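Local atomic coordinates of SAM dependent methyltransferase (PDB entry 3DH0), a protein that binds S-adenosylmethionine and probably transfers its methyl group to an acceptor, as expected of a SAM-dependent methyltransferase. Residues G49-Y54 and M112-H117; E91-E96 and I100-N105; K146-R149 and P154-E157. One frame throughout, in Å; residues are numbered along the deposited sequence.

Interaction 1 of 3, residues G49-Y54 and M112-H117. With SAM (S-adenosylmethionine), chain C.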
loop_
_atom_site.group_PDB
_atom_site.type_symbol
_atom_site.label_atom_id
_atom_site.label_comp_id
_atom_site.label_asym_id
_atom_site.label_seq_id
_atom_site.Cartn_x
_atom_site.Cartn_y
_atom_site.Cartn_z
ATOM N N GLY A 49 -9.123 -4.037 -3.379
ATOM C CA GLY A 49 -8.232 -4.422 -4.455
ATOM C C GLY A 49 -8.307 -3.412 -5.578
ATOM O O GLY A 49 -8.062 -3.743 -6.737
ATOM N N PHE A 50 -8.646 -2.173 -5.222
ATOM C CA PHE A 50 -8.795 -1.084 -6.177
ATOM C C PHE A 50 -7.573 -0.849 -7.046
ATOM O O PHE A 50 -7.674 -0.877 -8.263
ATOM C CB PHE A 50 -9.158 0.210 -5.456
ATOM C CG PHE A 50 -9.402 1.358 -6.382
ATOM C CD1 PHE A 50 -10.515 1.365 -7.221
ATOM C CD2 PHE A 50 -8.501 2.416 -6.454
ATOM C CE1 PHE A 50 -10.727 2.413 -8.124
ATOM C CE2 PHE A 50 -8.700 3.473 -7.354
ATOM C CZ PHE A 50 -9.816 3.470 -8.191
ATOM N N TYR A 51 -6.422 -0.612 -6.429
ATOM C CA TYR A 51 -5.191 -0.385 -7.178
ATOM C C TYR A 51 -4.537 -1.651 -7.744
ATOM O O TYR A 51 -3.528 -1.573 -8.425
ATOM C CB TYR A 51 -4.184 0.355 -6.304
ATOM C CG TYR A 51 -4.616 1.750 -5.947
ATOM C CD1 TYR A 51 -4.716 2.736 -6.923
ATOM C CD2 TYR A 51 -4.950 2.085 -4.644
ATOM C CE1 TYR A 51 -5.143 4.018 -6.605
ATOM C CE2 TYR A 51 -5.380 3.375 -4.321
ATOM C CZ TYR A 51 -5.472 4.326 -5.307
ATOM O OH TYR A 51 -5.901 5.585 -5.017
ATOM N N LEU A 52 -5.119 -2.813 -7.479
ATOM C CA LEU A 52 -4.555 -4.069 -7.962
ATOM C C LEU A 52 -4.419 -4.181 -9.481
ATOM O O LEU A 52 -3.422 -4.701 -9.987
ATOM C CB LEU A 52 -5.352 -5.261 -7.401
ATOM C CG LEU A 52 -5.061 -5.643 -5.932
ATOM C CD1 LEU A 52 -5.870 -6.875 -5.521
ATOM C CD2 LEU A 52 -3.575 -5.910 -5.758
ATOM N N PRO A 53 -5.423 -3.715 -10.233
ATOM C CA PRO A 53 -5.292 -3.810 -11.692
ATOM C C PRO A 53 -4.048 -3.068 -12.184
ATOM O O PRO A 53 -3.463 -3.408 -13.209
ATOM C CB PRO A 53 -6.578 -3.153 -12.185
ATOM C CG PRO A 53 -7.559 -3.553 -11.134
ATOM C CD PRO A 53 -6.793 -3.324 -9.853
ATOM N N TYR A 54 -3.654 -2.054 -11.425
ATOM C CA TYR A 54 -2.509 -1.229 -11.757
ATOM C C TYR A 54 -1.206 -1.923 -11.487
ATOM O O TYR A 54 -0.414 -2.134 -12.386
ATOM C CB TYR A 54 -2.601 0.074 -10.976
ATOM C CG TYR A 54 -3.830 0.845 -11.357
ATOM C CD1 TYR A 54 -3.885 1.532 -12.566
ATOM C CD2 TYR A 54 -4.985 0.794 -10.569
ATOM C CE1 TYR A 54 -5.045 2.139 -12.995
ATOM C CE2 TYR A 54 -6.166 1.404 -10.998
ATOM C CZ TYR A 54 -6.180 2.074 -12.222
ATOM O OH TYR A 54 -7.336 2.646 -12.694
ATOM N N MET A 112 1.969 0.946 0.176
ATOM C CA MET A 112 1.019 1.091 1.265
ATOM C C MET A 112 0.096 2.283 0.993
ATOM O O MET A 112 0.420 3.413 1.341
ATOM C CB MET A 112 1.781 1.286 2.574
ATOM C CG MET A 112 1.222 0.479 3.724
ATOM S SD MET A 112 2.125 0.707 5.253
ATOM C CE MET A 112 3.703 0.112 4.818
ATOM N N ALA A 113 -1.051 2.031 0.369
ATOM C CA ALA A 113 -1.983 3.112 0.044
ATOM C C ALA A 113 -3.111 3.331 1.050
ATOM O O ALA A 113 -4.033 2.529 1.153
ATOM C CB ALA A 113 -2.569 2.894 -1.346
ATOM N N PHE A 114 -3.031 4.448 1.765
ATOM C CA PHE A 114 -4.017 4.823 2.776
ATOM C C PHE A 114 -4.189 3.799 3.891
ATOM O O PHE A 114 -5.256 3.714 4.499
ATOM C CB PHE A 114 -5.383 5.075 2.129
ATOM C CG PHE A 114 -5.359 6.116 1.053
ATOM C CD1 PHE A 114 -5.427 5.747 -0.290
ATOM C CD2 PHE A 114 -5.258 7.467 1.381
ATOM C CE1 PHE A 114 -5.398 6.698 -1.287
ATOM C CE2 PHE A 114 -5.228 8.431 0.393
ATOM C CZ PHE A 114 -5.300 8.051 -0.952
ATOM N N THR A 115 -3.148 3.035 4.178
ATOM C CA THR A 115 -3.275 2.039 5.217
ATOM C C THR A 115 -2.330 2.237 6.406
ATOM O O THR A 115 -2.560 1.682 7.480
ATOM C CB THR A 115 -3.137 0.596 4.597
ATOM O OG1 THR A 115 -2.855 -0.376 5.620
ATOM C CG2 THR A 115 -2.046 0.571 3.562
ATOM N N PHE A 116 -1.292 3.047 6.243
ATOM C CA PHE A 116 -0.343 3.258 7.330
ATOM C C PHE A 116 -0.977 3.754 8.630
ATOM O O PHE A 116 -0.699 3.223 9.704
ATOM C CB PHE A 116 0.737 4.236 6.904
ATOM C CG PHE A 116 1.913 4.276 7.834
ATOM C CD1 PHE A 116 2.871 3.266 7.811
ATOM C CD2 PHE A 116 2.061 5.320 8.737
ATOM C CE1 PHE A 116 3.963 3.295 8.675
ATOM C CE2 PHE A 116 3.142 5.364 9.605
ATOM C CZ PHE A 116 4.100 4.348 9.576
ATOM N N HIS A 117 -1.820 4.777 8.542
ATOM C CA HIS A 117 -2.472 5.322 9.731
ATOM C C HIS A 117 -3.444 4.331 10.390
ATOM O O HIS A 117 -4.006 4.622 11.442
ATOM C CB HIS A 117 -3.244 6.598 9.380
ATOM C CG HIS A 117 -4.438 6.348 8.519
ATOM N ND1 HIS A 117 -4.337 6.039 7.179
ATOM C CD2 HIS A 117 -5.757 6.262 8.828
ATOM C CE1 HIS A 117 -5.539 5.769 6.700
ATOM N NE2 HIS A 117 -6.417 5.894 7.682
HETATM N N SAM C . -5.633 0.683 -0.150
HETATM C CA SAM C . -7.061 0.385 -0.478
HETATM C C SAM C . -7.463 1.073 -1.763
HETATM O O SAM C . -6.627 1.761 -2.349
HETATM O OXT SAM C . -8.664 0.875 -2.138
HETATM C CB SAM C . -7.960 0.858 0.659
HETATM C CG SAM C . -7.366 0.452 1.946
HETATM S SD SAM C . -8.184 0.865 3.512
HETATM C CE SAM C . -7.952 2.640 3.618
HETATM C "C5'" SAM C . -7.064 0.174 4.636
HETATM C "C4'" SAM C . -7.085 -1.337 4.744
HETATM O "O4'" SAM C . -6.039 -1.642 5.659
HETATM C "C3'" SAM C . -8.331 -1.879 5.472
HETATM O "O3'" SAM C . -9.076 -2.601 4.450
HETATM C "C2'" SAM C . -7.822 -2.873 6.497
HETATM O "O2'" SAM C . -8.468 -4.123 6.622
HETATM C "C1'" SAM C . -6.295 -2.883 6.175
HETATM N N9 SAM C . -5.378 -3.043 7.286
HETATM C C8 SAM C . -5.361 -2.441 8.528
HETATM N N7 SAM C . -4.365 -2.819 9.267
HETATM C C5 SAM C . -3.673 -3.731 8.472
HETATM C C6 SAM C . -2.491 -4.497 8.686
HETATM N N6 SAM C . -1.800 -4.436 9.845
HETATM N N1 SAM C . -2.050 -5.329 7.664
HETATM C C2 SAM C . -2.773 -5.361 6.519
HETATM N N3 SAM C . -3.886 -4.683 6.222
HETATM C C4 SAM C . -4.286 -3.879 7.246
#
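Tyr51 leans across to Ala113 and Phe114 beside bound SAM, in the Rossmann-like fold of the SAM-dependent methyltransferases; it sits just ahead of helix 52-59, and they lie where strand 107-113 gives way to a loop. The direct contact is apolar and small. Tyr51 CE2 lies 4.1 Å from Ala113 CB, and Tyr51 OH comes in at the edge of the Phe114 ring, in its plane, 3.9 Å from CE1. The Tyr51 and Phe114 side chains cross at about a right angle. With CG anti to its carbonyl carbon (chi1 -66°), Tyr51 places its ring beside the strand end, and Phe50 CD2 sits over the centre of one face of that ring. A leucine in place of Tyr51 would probably lose the hydroxyl at Phe114 CE1 and thin the packing against Ala113 CB.

Of the two segments, 112-117 makes the hydrogen bonds to the ligand; Asp69, Lys6 and Arg20 are among its other partners. SAM N donates to Ala113 O at 2.8 Å, so the strand end takes hold of the amino group with a backbone carbonyl. Farther along the cofactor, Thr115 OG1, anti to its own backbone N (chi1 163°), gives a weak bond to the ribose O4' at 3.4 Å.

Interaction 2 of 3, residues E91-E96 and I100-N105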
loop_
_atom_site.group_PDB
_atom_site.type_symbol
_atom_site.label_atom_id
_atom_site.label_comp_id
_atom_site.label_asym_id
_atom_site.label_seq_id
_atom_site.Cartn_x
_atom_site.Cartn_y
_atom_site.Cartn_z
ATOM N N GLU A 91 -1.709 -12.609 -6.166
ATOM C CA GLU A 91 -1.968 -13.573 -5.118
ATOM C C GLU A 91 -2.542 -12.820 -3.899
ATOM O O GLU A 91 -1.854 -12.034 -3.257
ATOM C CB GLU A 91 -0.650 -14.284 -4.785
ATOM C CG GLU A 91 -0.784 -15.660 -4.194
ATOM C CD GLU A 91 -1.410 -16.667 -5.140
ATOM O OE1 GLU A 91 -0.809 -17.001 -6.175
ATOM O OE2 GLU A 91 -2.515 -17.139 -4.842
ATOM N N VAL A 92 -3.819 -13.050 -3.609
ATOM C CA VAL A 92 -4.495 -12.399 -2.482
ATOM C C VAL A 92 -4.402 -13.234 -1.209
ATOM O O VAL A 92 -4.832 -14.378 -1.184
ATOM C CB VAL A 92 -5.984 -12.153 -2.793
ATOM C CG1 VAL A 92 -6.637 -11.411 -1.642
ATOM C CG2 VAL A 92 -6.117 -11.371 -4.091
ATOM N N LEU A 93 -3.854 -12.648 -0.149
ATOM C CA LEU A 93 -3.674 -13.373 1.104
ATOM C C LEU A 93 -4.265 -12.732 2.369
ATOM O O LEU A 93 -4.364 -11.508 2.493
ATOM C CB LEU A 93 -2.176 -13.623 1.333
ATOM C CG LEU A 93 -1.335 -14.282 0.228
ATOM C CD1 LEU A 93 0.120 -14.354 0.655
ATOM C CD2 LEU A 93 -1.859 -15.666 -0.071
ATOM N N LYS A 94 -4.638 -13.597 3.311
ATOM C CA LYS A 94 -5.188 -13.199 4.602
ATOM C C LYS A 94 -4.034 -12.886 5.557
ATOM O O LYS A 94 -3.265 -13.767 5.934
ATOM C CB LYS A 94 -6.048 -14.328 5.160
ATOM C CG LYS A 94 -6.524 -14.111 6.575
ATOM C CD LYS A 94 -7.445 -12.931 6.677
ATOM C CE LYS A 94 -7.825 -12.672 8.122
ATOM N NZ LYS A 94 -6.654 -12.289 8.981
ATOM N N SER A 95 -3.922 -11.621 5.942
ATOM C CA SER A 95 -2.858 -11.159 6.827
ATOM C C SER A 95 -3.275 -11.029 8.291
ATOM O O SER A 95 -4.459 -11.003 8.629
ATOM C CB SER A 95 -2.332 -9.810 6.314
ATOM O OG SER A 95 -1.647 -9.068 7.311
ATOM N N GLU A 96 -2.269 -10.953 9.150
ATOM C CA GLU A 96 -2.465 -10.805 10.583
ATOM C C GLU A 96 -1.809 -9.473 10.904
ATOM O O GLU A 96 -0.889 -9.061 10.219
ATOM C CB GLU A 96 -1.763 -11.939 11.327
ATOM C CG GLU A 96 -2.535 -12.500 12.498
ATOM C CD GLU A 96 -3.852 -13.133 12.089
ATOM O OE1 GLU A 96 -3.915 -13.765 11.015
ATOM O OE2 GLU A 96 -4.829 -13.010 12.856
ATOM N N ILE A 100 3.309 -11.131 8.260
ATOM C CA ILE A 100 3.044 -11.297 6.836
ATOM C C ILE A 100 3.377 -12.746 6.482
ATOM O O ILE A 100 4.478 -13.221 6.722
ATOM C CB ILE A 100 3.895 -10.312 6.006
ATOM C CG1 ILE A 100 3.622 -8.884 6.486
ATOM C CG2 ILE A 100 3.558 -10.438 4.525
ATOM C CD1 ILE A 100 4.673 -7.881 6.106
ATOM N N PRO A 101 2.416 -13.471 5.904
ATOM C CA PRO A 101 2.594 -14.874 5.523
ATOM C C PRO A 101 3.568 -15.151 4.387
ATOM O O PRO A 101 3.350 -16.049 3.585
ATOM C CB PRO A 101 1.176 -15.305 5.184
ATOM C CG PRO A 101 0.611 -14.066 4.577
ATOM C CD PRO A 101 1.085 -12.982 5.506
ATOM N N LEU A 102 4.658 -14.404 4.337
ATOM C CA LEU A 102 5.639 -14.577 3.280
ATOM C C LEU A 102 7.027 -14.902 3.813
ATOM O O LEU A 102 7.351 -14.581 4.957
ATOM C CB LEU A 102 5.718 -13.293 2.455
ATOM C CG LEU A 102 4.974 -13.137 1.128
ATOM C CD1 LEU A 102 3.615 -13.765 1.146
ATOM C CD2 LEU A 102 4.880 -11.663 0.853
ATOM N N PRO A 103 7.858 -15.580 2.999
ATOM C CA PRO A 103 9.215 -15.895 3.465
ATOM C C PRO A 103 10.129 -14.675 3.321
ATOM O O PRO A 103 9.835 -13.763 2.558
ATOM C CB PRO A 103 9.641 -17.059 2.565
ATOM C CG PRO A 103 8.832 -16.868 1.323
ATOM C CD PRO A 103 7.483 -16.442 1.863
ATOM N N ASP A 104 11.230 -14.655 4.060
ATOM C CA ASP A 104 12.161 -13.540 3.999
ATOM C C ASP A 104 12.613 -13.206 2.584
ATOM O O ASP A 104 12.579 -14.041 1.684
ATOM C CB ASP A 104 13.409 -13.835 4.829
ATOM C CG ASP A 104 13.104 -14.103 6.281
ATOM O OD1 ASP A 104 13.921 -13.704 7.131
ATOM O OD2 ASP A 104 12.069 -14.721 6.585
ATOM N N ASN A 105 13.032 -11.960 2.410
ATOM C CA ASN A 105 13.563 -11.460 1.148
ATOM C C ASN A 105 12.809 -11.892 -0.103
ATOM O O ASN A 105 13.395 -12.409 -1.057
ATOM C CB ASN A 105 15.028 -11.873 1.063
ATOM C CG ASN A 105 15.767 -11.626 2.371
ATOM O OD1 ASN A 105 15.930 -10.482 2.794
ATOM N ND2 ASN A 105 16.193 -12.699 3.029
#
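Leu93 and the backbone of Lys94, on strand 90-94, meet Pro101 and Leu102, and no hydrogen bond joins the two backbones; the chain turns back after the strand, and residues 100-105 pass beside it without adding another strand to the sheet. Strand 90-94 is outermost in this chain's sheet, with Leu93 backbone-bonded to Ala67 of the neighbouring strand 64-69.

One methyl group carries most of the contact. Leu93 holds CG beside its backbone N and anti to the carbonyl carbon (chi1 -52°), which turns the branch carrying CD1 toward the loop. There CD1 meets Leu102 CD1 at 3.6 Å and Pro101 CG at 4.0 Å. Leu93 and Pro101 run past each other in opposite directions, whereas Leu93 and Leu102 cross at a slant. The same corner of the proline ring, CG, also rests 4.1 Å from Lys94 O. Leu102 goes on to touch Tyr66 and, on helix 122-132, Val132.

The Lys94 side chain leaves on the other side. Its NZ donates to Ser95 O at 2.6 Å, tilted 31° from the carbonyl plane, and also bonds Val70 O; its salt bridge to Glu96 OE1 is long, at 3.7 Å. Ser95 OG gives a hydrogen bond to Glu96 O from above the carbonyl plane, at 3.0 Å. These bonds gather around Ser95, which touches SAM.

The chemistry thus divides in two: between the segments the contact is van der Waals only, with no directional bond, while the side-chain bonds made within the strand segment gather at residues 94-96 and are consistent with holding the backbone by Ser95 in place beside the cofactor.

Interaction 3 of 3, residues K146-R149 and P154-E157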
loop_
_atom_site.group_PDB
_atom_site.type_symbol
_atom_site.label_atom_id
_atom_site.label_comp_id
_atom_site.label_asym_id
_atom_site.label_seq_id
_atom_site.Cartn_x
_atom_site.Cartn_y
_atom_site.Cartn_z
ATOM N N LYS A 146 -2.728 15.955 6.622
ATOM C CA LYS A 146 -3.272 16.102 7.970
ATOM C C LYS A 146 -3.875 17.470 8.215
ATOM O O LYS A 146 -3.665 18.083 9.263
ATOM C CB LYS A 146 -2.216 15.830 9.053
ATOM C CG LYS A 146 -2.831 15.443 10.401
ATOM C CD LYS A 146 -1.834 15.555 11.537
ATOM C CE LYS A 146 -2.125 14.546 12.652
ATOM N NZ LYS A 146 -3.553 14.529 13.071
ATOM N N GLU A 147 -4.623 17.943 7.232
ATOM C CA GLU A 147 -5.301 19.217 7.330
ATOM C C GLU A 147 -6.759 18.857 7.151
ATOM O O GLU A 147 -7.197 17.775 7.572
ATOM C CB GLU A 147 -4.846 20.136 6.206
ATOM C CG GLU A 147 -5.104 19.582 4.824
ATOM C CD GLU A 147 -4.026 20.002 3.855
ATOM O OE1 GLU A 147 -4.357 20.276 2.680
ATOM O OE2 GLU A 147 -2.842 20.046 4.267
ATOM N N GLU A 148 -7.520 19.746 6.526
ATOM C CA GLU A 148 -8.920 19.452 6.293
ATOM C C GLU A 148 -9.143 19.582 4.813
ATOM O O GLU A 148 -8.607 20.483 4.168
ATOM C CB GLU A 148 -9.792 20.371 7.143
ATOM C CG GLU A 148 -9.594 20.046 8.642
ATOM C CD GLU A 148 -10.359 20.958 9.578
ATOM O OE1 GLU A 148 -10.207 22.199 9.433
ATOM O OE2 GLU A 148 -11.091 20.433 10.459
ATOM N N ARG A 149 -9.901 18.638 4.269
ATOM C CA ARG A 149 -10.136 18.602 2.834
ATOM C C ARG A 149 -11.595 18.304 2.519
ATOM O O ARG A 149 -12.288 17.628 3.292
ATOM C CB ARG A 149 -9.251 17.506 2.212
ATOM C CG ARG A 149 -7.800 17.487 2.707
ATOM C CD ARG A 149 -7.163 16.097 2.554
ATOM N NE ARG A 149 -6.916 15.433 3.841
ATOM C CZ ARG A 149 -7.868 15.074 4.705
ATOM N NH1 ARG A 149 -9.149 15.313 4.433
ATOM N NH2 ARG A 149 -7.539 14.466 5.842
ATOM N N PRO A 154 -11.394 12.668 8.587
ATOM C CA PRO A 154 -10.980 13.610 9.644
ATOM C C PRO A 154 -9.483 13.565 9.943
ATOM O O PRO A 154 -8.880 12.489 10.028
ATOM C CB PRO A 154 -11.853 13.213 10.847
ATOM C CG PRO A 154 -12.251 11.780 10.547
ATOM C CD PRO A 154 -12.505 11.821 9.056
ATOM N N PRO A 155 -8.874 14.744 10.137
ATOM C CA PRO A 155 -7.444 14.879 10.417
ATOM C C PRO A 155 -6.914 14.145 11.630
ATOM O O PRO A 155 -5.811 13.611 11.570
ATOM C CB PRO A 155 -7.256 16.383 10.528
ATOM C CG PRO A 155 -8.556 16.813 11.175
ATOM C CD PRO A 155 -9.576 16.018 10.381
ATOM N N GLU A 156 -7.667 14.113 12.732
ATOM C CA GLU A 156 -7.160 13.424 13.925
ATOM C C GLU A 156 -7.097 11.925 13.666
ATOM O O GLU A 156 -6.545 11.155 14.462
ATOM C CB GLU A 156 -8.036 13.671 15.163
ATOM C CG GLU A 156 -8.995 14.837 15.078
ATOM C CD GLU A 156 -10.200 14.535 14.201
ATOM O OE1 GLU A 156 -10.725 13.395 14.254
ATOM O OE2 GLU A 156 -10.622 15.458 13.469
ATOM N N GLU A 157 -7.672 11.518 12.543
ATOM C CA GLU A 157 -7.686 10.115 12.179
ATOM C C GLU A 157 -6.488 9.728 11.304
ATOM O O GLU A 157 -6.298 8.559 10.984
ATOM C CB GLU A 157 -8.992 9.792 11.451
ATOM C CG GLU A 157 -10.237 9.800 12.333
ATOM C CD GLU A 157 -11.040 8.498 12.199
ATOM O OE1 GLU A 157 -11.252 8.052 11.039
ATOM O OE2 GLU A 157 -11.469 7.928 13.242
#
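Pro155 fits against the backbone of Lys146 and Glu147, and this is where the contact is tight. Its CB meets Glu147 O at 3.3 Å, with CG and CD of the same ring a little farther from that oxygen. From the other end, Lys146 reaches over and donates from NZ to Pro155 O at 2.9 Å. The ammonium group sits above the carbonyl plane, 51° out of it, and the C=O...N angle is 123°. The lysine chain is extended from chi1 through chi3 and bends at chi4 (-48°), a kink that brings NZ down on the oxygen, while CG lies 3.7 Å from it as well. NZ also makes a weak bond to Val158 O.

The two segments are the arms of a surface loop between strand 137-144 and helix 161-170, and residues 155-157 form a short 3-10 turn within it. Arg149 links the two arms: NH2 bonds both Lys145 O and Pro153 O, and Glu147 O lies over one face of its guanidinium group, offset toward the rim.

The solvent side is looser. Glu147 CB is directed away from Pro155, the residue meeting that ring through its backbone O, and Glu148 touches it only through CG, 4.2 Å from Pro155 CG. Beyond that point the two acidic chains stay apart, Glu148 OE2 lying 5.8 Å from Glu156 OE2.

Interaction 1 is the core contact, close to the centre of the chain; interaction 2 is partly buried at the edge of the sheet, and interaction 3 lies on the surface. Interactions 1 and 2 reach the same sheet, through strands 107-113 and 90-94, and both supply residues that touch SAM. Interaction 3 is away from the annotated sites, on the opposite side of the chain's centre from interaction 2, about 31 Å between centres. It meets interaction 1 where His117 CD2 packs on Glu157 O. Aromatic and aliphatic groups join the segments in the first two, whereas the surface loop combines a lysine-to-carbonyl bond with a proline ring packed on backbone, its glutamates lying at the exposed side.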